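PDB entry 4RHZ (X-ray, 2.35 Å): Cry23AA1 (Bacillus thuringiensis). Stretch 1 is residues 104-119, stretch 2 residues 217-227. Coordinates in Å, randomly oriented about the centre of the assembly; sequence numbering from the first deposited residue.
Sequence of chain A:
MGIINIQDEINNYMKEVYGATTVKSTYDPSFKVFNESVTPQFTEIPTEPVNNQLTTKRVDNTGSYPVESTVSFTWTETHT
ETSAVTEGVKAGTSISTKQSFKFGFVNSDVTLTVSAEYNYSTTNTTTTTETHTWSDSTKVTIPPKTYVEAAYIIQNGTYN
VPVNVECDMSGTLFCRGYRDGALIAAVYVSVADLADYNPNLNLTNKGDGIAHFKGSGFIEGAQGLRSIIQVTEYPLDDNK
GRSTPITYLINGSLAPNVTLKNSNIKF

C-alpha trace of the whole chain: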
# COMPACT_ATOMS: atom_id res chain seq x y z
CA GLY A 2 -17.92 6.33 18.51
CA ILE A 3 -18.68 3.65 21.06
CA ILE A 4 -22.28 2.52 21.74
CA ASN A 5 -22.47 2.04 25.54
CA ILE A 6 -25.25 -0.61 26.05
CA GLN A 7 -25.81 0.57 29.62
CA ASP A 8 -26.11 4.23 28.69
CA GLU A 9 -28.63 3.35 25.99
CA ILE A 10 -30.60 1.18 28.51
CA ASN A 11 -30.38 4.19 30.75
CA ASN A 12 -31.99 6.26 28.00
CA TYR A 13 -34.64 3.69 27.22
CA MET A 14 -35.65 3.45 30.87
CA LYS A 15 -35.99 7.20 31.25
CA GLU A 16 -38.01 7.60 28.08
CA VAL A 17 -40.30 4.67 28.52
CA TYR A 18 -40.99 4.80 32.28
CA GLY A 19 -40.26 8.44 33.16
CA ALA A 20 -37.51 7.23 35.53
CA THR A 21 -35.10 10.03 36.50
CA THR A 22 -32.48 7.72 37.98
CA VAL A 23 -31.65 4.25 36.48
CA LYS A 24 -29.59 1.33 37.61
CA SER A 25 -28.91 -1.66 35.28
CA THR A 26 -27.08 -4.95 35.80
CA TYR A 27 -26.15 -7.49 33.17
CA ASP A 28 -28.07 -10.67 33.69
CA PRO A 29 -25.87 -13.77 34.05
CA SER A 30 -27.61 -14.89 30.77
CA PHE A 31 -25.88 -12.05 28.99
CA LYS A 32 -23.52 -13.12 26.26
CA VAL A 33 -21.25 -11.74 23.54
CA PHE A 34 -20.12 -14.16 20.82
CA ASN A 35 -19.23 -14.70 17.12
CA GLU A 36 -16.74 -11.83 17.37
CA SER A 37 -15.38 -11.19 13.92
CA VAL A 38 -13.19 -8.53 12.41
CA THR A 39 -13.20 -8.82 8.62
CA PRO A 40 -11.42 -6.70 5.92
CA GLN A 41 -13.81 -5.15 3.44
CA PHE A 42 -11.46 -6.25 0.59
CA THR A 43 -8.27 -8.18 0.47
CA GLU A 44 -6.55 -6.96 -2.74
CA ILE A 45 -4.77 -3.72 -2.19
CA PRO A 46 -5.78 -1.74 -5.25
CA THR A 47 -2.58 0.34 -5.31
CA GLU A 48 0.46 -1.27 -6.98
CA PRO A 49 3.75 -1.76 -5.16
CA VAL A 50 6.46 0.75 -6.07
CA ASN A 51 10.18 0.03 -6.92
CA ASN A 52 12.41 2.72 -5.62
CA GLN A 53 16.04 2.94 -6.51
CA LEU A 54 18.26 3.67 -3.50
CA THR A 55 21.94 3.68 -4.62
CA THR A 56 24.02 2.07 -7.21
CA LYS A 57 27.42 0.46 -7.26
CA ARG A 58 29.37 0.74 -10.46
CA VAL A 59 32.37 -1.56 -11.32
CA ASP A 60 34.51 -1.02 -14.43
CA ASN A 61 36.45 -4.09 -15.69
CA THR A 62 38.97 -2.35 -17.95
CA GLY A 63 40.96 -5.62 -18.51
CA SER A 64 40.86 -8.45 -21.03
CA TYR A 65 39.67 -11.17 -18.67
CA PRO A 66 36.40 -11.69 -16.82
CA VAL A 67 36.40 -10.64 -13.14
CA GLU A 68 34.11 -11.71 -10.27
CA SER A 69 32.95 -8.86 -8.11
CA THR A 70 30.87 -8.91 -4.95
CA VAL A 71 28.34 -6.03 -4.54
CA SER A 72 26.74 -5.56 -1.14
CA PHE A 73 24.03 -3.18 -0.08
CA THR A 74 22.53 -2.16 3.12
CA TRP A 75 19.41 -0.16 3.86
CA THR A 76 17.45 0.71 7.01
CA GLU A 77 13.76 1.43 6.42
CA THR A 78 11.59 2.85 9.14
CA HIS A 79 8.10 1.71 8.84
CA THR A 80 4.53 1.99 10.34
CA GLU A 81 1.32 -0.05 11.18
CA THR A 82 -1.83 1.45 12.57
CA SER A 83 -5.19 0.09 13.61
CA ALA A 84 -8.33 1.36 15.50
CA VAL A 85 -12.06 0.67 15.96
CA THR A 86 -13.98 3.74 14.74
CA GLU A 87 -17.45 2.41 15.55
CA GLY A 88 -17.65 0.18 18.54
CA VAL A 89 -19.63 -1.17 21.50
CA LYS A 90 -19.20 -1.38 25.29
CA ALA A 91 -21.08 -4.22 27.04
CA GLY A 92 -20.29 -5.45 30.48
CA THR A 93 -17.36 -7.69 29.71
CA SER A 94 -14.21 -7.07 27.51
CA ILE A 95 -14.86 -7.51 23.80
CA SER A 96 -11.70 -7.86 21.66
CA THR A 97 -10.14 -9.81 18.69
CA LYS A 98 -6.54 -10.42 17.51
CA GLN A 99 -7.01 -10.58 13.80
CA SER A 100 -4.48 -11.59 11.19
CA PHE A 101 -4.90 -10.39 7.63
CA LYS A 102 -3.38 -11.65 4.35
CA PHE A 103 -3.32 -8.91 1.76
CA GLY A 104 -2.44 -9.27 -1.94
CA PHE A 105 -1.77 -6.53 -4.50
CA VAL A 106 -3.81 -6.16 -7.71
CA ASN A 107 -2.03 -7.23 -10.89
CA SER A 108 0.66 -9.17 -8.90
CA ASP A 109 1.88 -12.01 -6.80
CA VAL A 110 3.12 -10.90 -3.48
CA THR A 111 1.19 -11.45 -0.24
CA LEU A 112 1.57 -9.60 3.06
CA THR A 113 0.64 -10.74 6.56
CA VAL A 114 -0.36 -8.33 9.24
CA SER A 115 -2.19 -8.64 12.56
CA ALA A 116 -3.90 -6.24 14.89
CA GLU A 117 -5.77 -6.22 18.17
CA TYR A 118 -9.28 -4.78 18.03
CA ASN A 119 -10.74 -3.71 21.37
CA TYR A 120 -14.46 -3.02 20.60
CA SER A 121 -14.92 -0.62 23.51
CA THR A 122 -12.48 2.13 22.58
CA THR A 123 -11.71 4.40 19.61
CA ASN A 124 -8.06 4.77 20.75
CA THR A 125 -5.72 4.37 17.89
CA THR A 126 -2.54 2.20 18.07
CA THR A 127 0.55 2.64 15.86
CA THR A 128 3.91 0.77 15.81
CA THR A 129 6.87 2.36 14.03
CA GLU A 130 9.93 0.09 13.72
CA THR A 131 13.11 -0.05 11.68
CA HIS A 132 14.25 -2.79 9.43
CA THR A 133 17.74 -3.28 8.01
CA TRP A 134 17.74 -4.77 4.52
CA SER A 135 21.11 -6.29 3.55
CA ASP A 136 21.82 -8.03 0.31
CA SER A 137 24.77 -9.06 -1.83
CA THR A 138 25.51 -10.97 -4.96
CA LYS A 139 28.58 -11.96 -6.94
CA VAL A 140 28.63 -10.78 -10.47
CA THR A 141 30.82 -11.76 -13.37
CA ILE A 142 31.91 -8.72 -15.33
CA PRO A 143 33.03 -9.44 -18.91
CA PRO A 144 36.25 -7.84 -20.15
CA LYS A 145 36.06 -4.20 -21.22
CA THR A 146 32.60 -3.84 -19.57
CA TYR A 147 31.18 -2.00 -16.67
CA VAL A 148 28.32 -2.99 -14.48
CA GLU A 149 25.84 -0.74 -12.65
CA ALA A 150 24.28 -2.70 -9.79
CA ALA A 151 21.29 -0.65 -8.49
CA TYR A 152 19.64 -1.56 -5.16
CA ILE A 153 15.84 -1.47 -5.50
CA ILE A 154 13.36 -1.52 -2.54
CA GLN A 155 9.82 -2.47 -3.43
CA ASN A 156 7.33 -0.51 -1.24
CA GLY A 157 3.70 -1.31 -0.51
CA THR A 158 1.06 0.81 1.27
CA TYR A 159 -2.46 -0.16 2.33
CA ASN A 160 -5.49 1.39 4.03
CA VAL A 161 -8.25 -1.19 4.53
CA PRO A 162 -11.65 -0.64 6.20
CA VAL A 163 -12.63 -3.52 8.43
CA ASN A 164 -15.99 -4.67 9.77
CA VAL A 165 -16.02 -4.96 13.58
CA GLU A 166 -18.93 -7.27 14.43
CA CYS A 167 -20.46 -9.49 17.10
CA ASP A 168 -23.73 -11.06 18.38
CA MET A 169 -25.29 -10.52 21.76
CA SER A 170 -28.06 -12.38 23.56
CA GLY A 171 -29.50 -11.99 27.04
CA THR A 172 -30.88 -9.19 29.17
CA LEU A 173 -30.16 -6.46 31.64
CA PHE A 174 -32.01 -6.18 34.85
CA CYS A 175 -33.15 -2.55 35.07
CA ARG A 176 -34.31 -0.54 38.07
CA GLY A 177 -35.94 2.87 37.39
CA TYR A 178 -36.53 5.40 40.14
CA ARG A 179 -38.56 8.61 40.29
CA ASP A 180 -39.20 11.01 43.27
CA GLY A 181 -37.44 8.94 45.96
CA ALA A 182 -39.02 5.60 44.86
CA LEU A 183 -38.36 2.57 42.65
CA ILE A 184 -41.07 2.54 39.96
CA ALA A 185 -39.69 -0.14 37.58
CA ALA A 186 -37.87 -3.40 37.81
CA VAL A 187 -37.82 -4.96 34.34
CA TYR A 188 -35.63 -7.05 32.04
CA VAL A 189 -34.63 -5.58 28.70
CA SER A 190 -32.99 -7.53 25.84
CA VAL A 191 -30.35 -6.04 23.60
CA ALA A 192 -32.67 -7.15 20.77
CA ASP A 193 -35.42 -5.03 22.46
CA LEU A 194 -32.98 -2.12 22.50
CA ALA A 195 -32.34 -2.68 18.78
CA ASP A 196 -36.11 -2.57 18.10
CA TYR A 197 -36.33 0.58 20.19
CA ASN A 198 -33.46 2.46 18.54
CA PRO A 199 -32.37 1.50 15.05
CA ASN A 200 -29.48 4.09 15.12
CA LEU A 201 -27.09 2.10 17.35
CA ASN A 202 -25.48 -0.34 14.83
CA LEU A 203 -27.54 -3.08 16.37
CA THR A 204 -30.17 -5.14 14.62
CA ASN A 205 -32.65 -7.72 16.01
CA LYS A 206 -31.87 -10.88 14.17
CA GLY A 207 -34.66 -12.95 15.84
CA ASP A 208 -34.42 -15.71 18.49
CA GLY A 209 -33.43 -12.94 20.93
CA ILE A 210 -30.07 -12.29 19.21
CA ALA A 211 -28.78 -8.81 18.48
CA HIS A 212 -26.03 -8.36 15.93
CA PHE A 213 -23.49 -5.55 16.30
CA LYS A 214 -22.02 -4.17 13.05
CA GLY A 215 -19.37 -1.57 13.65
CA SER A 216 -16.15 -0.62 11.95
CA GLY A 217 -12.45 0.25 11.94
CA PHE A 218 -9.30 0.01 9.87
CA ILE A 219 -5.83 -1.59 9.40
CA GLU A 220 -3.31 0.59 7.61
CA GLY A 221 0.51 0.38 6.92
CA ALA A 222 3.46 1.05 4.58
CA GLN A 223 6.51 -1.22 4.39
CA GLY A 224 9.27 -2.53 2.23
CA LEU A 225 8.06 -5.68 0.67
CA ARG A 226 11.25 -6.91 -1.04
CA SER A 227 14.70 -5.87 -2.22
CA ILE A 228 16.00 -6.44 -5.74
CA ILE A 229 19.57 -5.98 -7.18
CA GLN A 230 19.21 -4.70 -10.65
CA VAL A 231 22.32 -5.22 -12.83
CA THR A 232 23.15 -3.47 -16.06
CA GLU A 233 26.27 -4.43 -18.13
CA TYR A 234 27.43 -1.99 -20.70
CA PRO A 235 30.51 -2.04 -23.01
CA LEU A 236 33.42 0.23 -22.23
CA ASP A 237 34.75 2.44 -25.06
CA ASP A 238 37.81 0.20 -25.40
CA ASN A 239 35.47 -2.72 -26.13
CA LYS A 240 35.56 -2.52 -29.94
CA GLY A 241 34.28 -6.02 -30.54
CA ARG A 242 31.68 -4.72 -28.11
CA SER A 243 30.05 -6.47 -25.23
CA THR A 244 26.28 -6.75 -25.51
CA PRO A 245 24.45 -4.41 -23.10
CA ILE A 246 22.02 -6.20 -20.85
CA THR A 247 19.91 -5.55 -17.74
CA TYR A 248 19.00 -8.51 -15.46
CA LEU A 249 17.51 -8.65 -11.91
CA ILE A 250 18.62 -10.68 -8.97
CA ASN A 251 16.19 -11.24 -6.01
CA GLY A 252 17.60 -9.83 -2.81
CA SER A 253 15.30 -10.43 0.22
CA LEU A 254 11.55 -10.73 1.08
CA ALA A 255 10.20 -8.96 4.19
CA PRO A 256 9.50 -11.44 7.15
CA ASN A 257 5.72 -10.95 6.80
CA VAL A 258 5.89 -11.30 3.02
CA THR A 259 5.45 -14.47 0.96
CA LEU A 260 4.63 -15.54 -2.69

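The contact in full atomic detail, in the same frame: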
# COMPACT_ATOMS: atom_id res chain seq x y z
N GLY A 104 -3.14 -9.22 -0.66
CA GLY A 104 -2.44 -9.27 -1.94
C GLY A 104 -2.44 -7.90 -2.60
O GLY A 104 -3.05 -6.95 -2.09
N PHE A 105 -1.75 -7.78 -3.72
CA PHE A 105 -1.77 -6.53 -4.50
C PHE A 105 -2.29 -6.77 -5.92
O PHE A 105 -1.89 -7.74 -6.54
CB PHE A 105 -0.37 -5.95 -4.55
CG PHE A 105 0.11 -5.46 -3.23
CD1 PHE A 105 0.66 -6.34 -2.32
CD2 PHE A 105 0.01 -4.13 -2.90
CE1 PHE A 105 1.09 -5.88 -1.10
CE2 PHE A 105 0.46 -3.68 -1.70
CZ PHE A 105 1.00 -4.55 -0.80
N VAL A 106 -3.19 -5.92 -6.41
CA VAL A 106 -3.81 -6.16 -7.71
C VAL A 106 -2.74 -6.11 -8.80
O VAL A 106 -1.81 -5.28 -8.78
CB VAL A 106 -5.02 -5.21 -8.11
CG1 VAL A 106 -6.37 -5.53 -7.32
CG2 VAL A 106 -4.62 -3.73 -8.07
N ASN A 107 -2.92 -7.03 -9.74
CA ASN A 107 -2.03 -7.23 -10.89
C ASN A 107 -0.73 -7.95 -10.51
O ASN A 107 0.12 -8.14 -11.40
CB ASN A 107 -1.78 -5.92 -11.70
CG ASN A 107 -3.10 -5.12 -12.03
OD1 ASN A 107 -4.13 -5.71 -12.41
ND2 ASN A 107 -3.04 -3.77 -11.91
N SER A 108 -0.55 -8.39 -9.25
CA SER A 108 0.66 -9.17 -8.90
C SER A 108 0.55 -10.28 -7.85
O SER A 108 -0.53 -10.81 -7.59
CB SER A 108 1.87 -8.29 -8.57
OG SER A 108 1.58 -7.37 -7.55
N ASP A 109 1.68 -10.63 -7.25
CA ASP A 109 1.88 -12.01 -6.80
C ASP A 109 2.46 -12.11 -5.40
O ASP A 109 2.86 -13.18 -4.90
CB ASP A 109 2.77 -12.74 -7.83
CG ASP A 109 4.18 -13.00 -7.31
OD1 ASP A 109 4.38 -14.15 -6.80
OD2 ASP A 109 5.07 -12.09 -7.40
N VAL A 110 2.53 -10.97 -4.77
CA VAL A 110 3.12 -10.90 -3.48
C VAL A 110 1.94 -10.75 -2.48
O VAL A 110 0.88 -10.20 -2.82
CB VAL A 110 4.19 -9.78 -3.52
CG1 VAL A 110 3.83 -8.78 -4.66
CG2 VAL A 110 4.41 -9.12 -2.18
N THR A 111 2.14 -11.33 -1.30
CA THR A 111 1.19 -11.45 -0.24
C THR A 111 1.78 -10.85 1.03
O THR A 111 2.89 -11.21 1.38
CB THR A 111 0.89 -12.96 0.04
OG1 THR A 111 -0.38 -13.28 -0.53
CG2 THR A 111 0.84 -13.31 1.56
N LEU A 112 1.05 -9.97 1.74
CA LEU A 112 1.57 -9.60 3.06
C LEU A 112 0.65 -9.96 4.24
O LEU A 112 -0.60 -9.88 4.12
CB LEU A 112 2.14 -8.17 3.12
CG LEU A 112 1.26 -6.94 3.36
CD1 LEU A 112 0.62 -7.00 4.73
CD2 LEU A 112 2.03 -5.63 3.31
N THR A 113 1.29 -10.35 5.33
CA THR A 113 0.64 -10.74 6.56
C THR A 113 0.79 -9.73 7.65
O THR A 113 1.91 -9.34 8.03
CB THR A 113 1.18 -12.09 7.06
OG1 THR A 113 0.66 -13.09 6.20
CG2 THR A 113 0.68 -12.43 8.51
N VAL A 114 -0.35 -9.30 8.16
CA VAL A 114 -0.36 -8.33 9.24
C VAL A 114 -1.51 -8.62 10.25
O VAL A 114 -2.58 -9.13 9.88
CB VAL A 114 -0.39 -6.89 8.69
CG1 VAL A 114 -1.71 -6.58 8.02
CG2 VAL A 114 -0.15 -5.87 9.79
N SER A 115 -1.28 -8.28 11.50
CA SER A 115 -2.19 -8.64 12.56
C SER A 115 -2.45 -7.39 13.38
O SER A 115 -1.57 -6.53 13.55
CB SER A 115 -1.52 -9.67 13.50
OG SER A 115 -1.62 -11.00 12.98
N ALA A 116 -3.66 -7.30 13.93
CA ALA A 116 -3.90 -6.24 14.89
C ALA A 116 -4.93 -6.69 15.94
O ALA A 116 -5.73 -7.61 15.70
CB ALA A 116 -4.31 -4.94 14.19
N GLU A 117 -4.83 -6.07 17.11
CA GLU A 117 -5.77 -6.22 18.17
C GLU A 117 -6.89 -5.16 18.15
O GLU A 117 -6.66 -3.97 18.32
CB GLU A 117 -5.12 -6.27 19.57
CG GLU A 117 -6.10 -7.12 20.45
CD GLU A 117 -5.52 -7.67 21.68
OE1 GLU A 117 -6.32 -8.19 22.49
OE2 GLU A 117 -4.29 -7.58 21.85
N TYR A 118 -8.10 -5.63 17.90
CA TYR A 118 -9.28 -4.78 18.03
C TYR A 118 -10.03 -4.91 19.37
O TYR A 118 -10.63 -5.95 19.66
CB TYR A 118 -10.20 -5.02 16.87
CG TYR A 118 -9.54 -4.58 15.59
CD1 TYR A 118 -9.60 -3.27 15.17
CD2 TYR A 118 -8.78 -5.50 14.83
CE1 TYR A 118 -9.00 -2.88 13.99
CE2 TYR A 118 -8.14 -5.10 13.66
CZ TYR A 118 -8.25 -3.82 13.25
OH TYR A 118 -7.61 -3.46 12.07
N ASN A 119 -9.93 -3.85 20.17
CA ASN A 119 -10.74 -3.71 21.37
C ASN A 119 -12.04 -2.92 21.04
O ASN A 119 -11.99 -1.72 20.74
CB ASN A 119 -9.94 -3.02 22.46
CG ASN A 119 -10.83 -2.73 23.77
OD1 ASN A 119 -12.10 -2.85 23.78
ND2 ASN A 119 -10.15 -2.29 24.82
N GLY A 217 -13.79 -0.29 11.65
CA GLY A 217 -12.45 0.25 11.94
C GLY A 217 -11.53 0.17 10.75
O GLY A 217 -11.98 0.12 9.59
N PHE A 218 -10.23 0.13 11.00
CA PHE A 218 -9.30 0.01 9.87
C PHE A 218 -7.99 -0.73 10.23
O PHE A 218 -7.68 -0.89 11.40
CB PHE A 218 -9.04 1.38 9.26
CG PHE A 218 -8.34 2.32 10.19
CD1 PHE A 218 -6.94 2.36 10.22
CD2 PHE A 218 -9.07 3.17 11.04
CE1 PHE A 218 -6.28 3.23 11.09
CE2 PHE A 218 -8.43 4.06 11.92
CZ PHE A 218 -7.02 4.08 11.97
N ILE A 219 -7.23 -1.16 9.21
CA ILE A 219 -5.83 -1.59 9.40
C ILE A 219 -5.06 -0.88 8.27
O ILE A 219 -5.48 -0.93 7.10
CB ILE A 219 -5.77 -3.13 9.34
CG1 ILE A 219 -4.36 -3.69 9.47
CG2 ILE A 219 -6.39 -3.70 8.03
CD1 ILE A 219 -3.72 -3.32 10.70
N GLU A 220 -4.05 -0.09 8.59
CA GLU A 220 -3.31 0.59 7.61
C GLU A 220 -1.80 0.47 7.89
O GLU A 220 -1.38 0.16 9.03
CB GLU A 220 -3.73 2.05 7.49
CG GLU A 220 -3.16 2.90 8.54
CD GLU A 220 -3.42 4.40 8.34
OE1 GLU A 220 -3.50 4.88 7.17
OE2 GLU A 220 -3.51 5.12 9.36
N GLY A 221 -0.97 0.70 6.85
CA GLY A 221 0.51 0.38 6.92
C GLY A 221 1.27 0.77 5.63
O GLY A 221 0.66 1.05 4.59
N ALA A 222 2.60 0.77 5.71
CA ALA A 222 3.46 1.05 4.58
C ALA A 222 4.72 0.32 4.96
O ALA A 222 5.26 0.56 6.04
CB ALA A 222 3.75 2.57 4.47
N GLN A 223 5.19 -0.60 4.12
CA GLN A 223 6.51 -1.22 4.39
C GLN A 223 7.22 -1.60 3.12
O GLN A 223 6.59 -1.76 2.05
CB GLN A 223 6.37 -2.52 5.24
CG GLN A 223 5.47 -3.45 4.59
CD GLN A 223 5.45 -4.81 5.25
OE1 GLN A 223 4.49 -5.13 5.99
NE2 GLN A 223 6.50 -5.65 4.98
N GLY A 224 8.51 -1.87 3.28
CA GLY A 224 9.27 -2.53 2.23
C GLY A 224 8.72 -3.91 2.09
O GLY A 224 8.52 -4.62 3.10
N LEU A 225 8.49 -4.33 0.86
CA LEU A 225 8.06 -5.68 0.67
C LEU A 225 9.16 -6.63 0.26
O LEU A 225 9.11 -7.81 0.61
CB LEU A 225 6.99 -5.77 -0.38
CG LEU A 225 5.77 -4.88 -0.23
CD1 LEU A 225 5.05 -4.92 -1.58
CD2 LEU A 225 4.83 -5.43 0.93
N ARG A 226 10.12 -6.12 -0.54
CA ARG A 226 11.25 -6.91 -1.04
C ARG A 226 12.29 -6.01 -1.66
O ARG A 226 12.00 -4.84 -2.02
CB ARG A 226 10.84 -7.97 -2.02
CG ARG A 226 9.83 -7.52 -2.98
CD ARG A 226 10.16 -8.10 -4.25
NE ARG A 226 9.20 -9.04 -4.71
CZ ARG A 226 9.51 -10.18 -5.36
NH1 ARG A 226 10.79 -10.53 -5.59
NH2 ARG A 226 8.53 -10.98 -5.76
N SER A 227 13.53 -6.54 -1.67
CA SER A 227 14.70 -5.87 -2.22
C SER A 227 15.05 -6.63 -3.51
O SER A 227 14.77 -7.84 -3.66
CB SER A 227 15.86 -5.86 -1.21
OG SER A 227 16.29 -7.22 -0.95

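The two stretches meet face to face rather than as neighbours in one sheet. Strand 111-119 and strand 217-227 run with an angle of 137° between their N-to-C directions, and their axes come no closer than 8.7 Å. CA-CA separations agree: Leu112 CA lies 7.9 Å from Leu225 CA, Ala116 CA 7.4 Å from Ile219 CA, and Tyr118 CA 8.5 Å from Gly217 CA. These spacings are too wide for backbone pairing, and no backbone-to-backbone hydrogen bond links the stretches; side chains fill the gap. The register runs in reverse, with rising numbers in stretch 1 matched by falling numbers in stretch 2.

Phe105 opens the contact. Its CE1 approaches Leu225 CD1 at 4.1 Å, with the methyl oblique to the ring. The chain then reverses through a type II turn from Phe105 to Ser108, closed by a hydrogen bond from Ser108 N to Phe105 O of 3.1 Å; Asn107, with phi/psi of 76/3, takes the positive phi expected at that position.

Beyond the turn, the CA-to-CB bond of Asp109 points sideways, but the carboxylate comes nearer and forms a salt bridge with Arg226. At 4.0 Å from Asp109 OD2 to Arg226 NH2 it is long, with the oxygen near the guanidinium plane, so the attraction is better described as electrostatic than as a hydrogen bond. Val110 returns to apolar packing, its CG2 lying 4.3 Å from Leu225 CD1.

Within strand 111-119 the alternation is clear: Leu112, Val114, Ala116 and Tyr118 point toward stretch 2, while Thr111, Thr113 and Ser115 point away. Leu112 CD2 sits 3.7 Å from Leu225 CD2, so Leu225 packs against Phe105, Val110 and Leu112 together and has the largest covered area of any residue here, 75 Å². The same Leu112 CD2 is 3.7 Å from Gln223 OE1, a van der Waals contact; the amide's polar needs are met otherwise, including a hydrogen bond from Gln223 NE2 to Gly224 O at 2.9 Å and 172°.

Ile219 serves the next two inward residues. Val114 CG1 lies 4.2 Å from Ile219 CG1, and Ala116 CB lies 3.9 Å from Ile219 CD1, the short alanine side chain coinciding with the closest CA pair in the register.

Tyr118 supplies the one hydrogen bond between the stretches. Its OH donates to Phe218 O at 2.7 Å, the acceptor lying near the ring plane, and the hydroxyl also rests 3.3 Å from Ile219 CB.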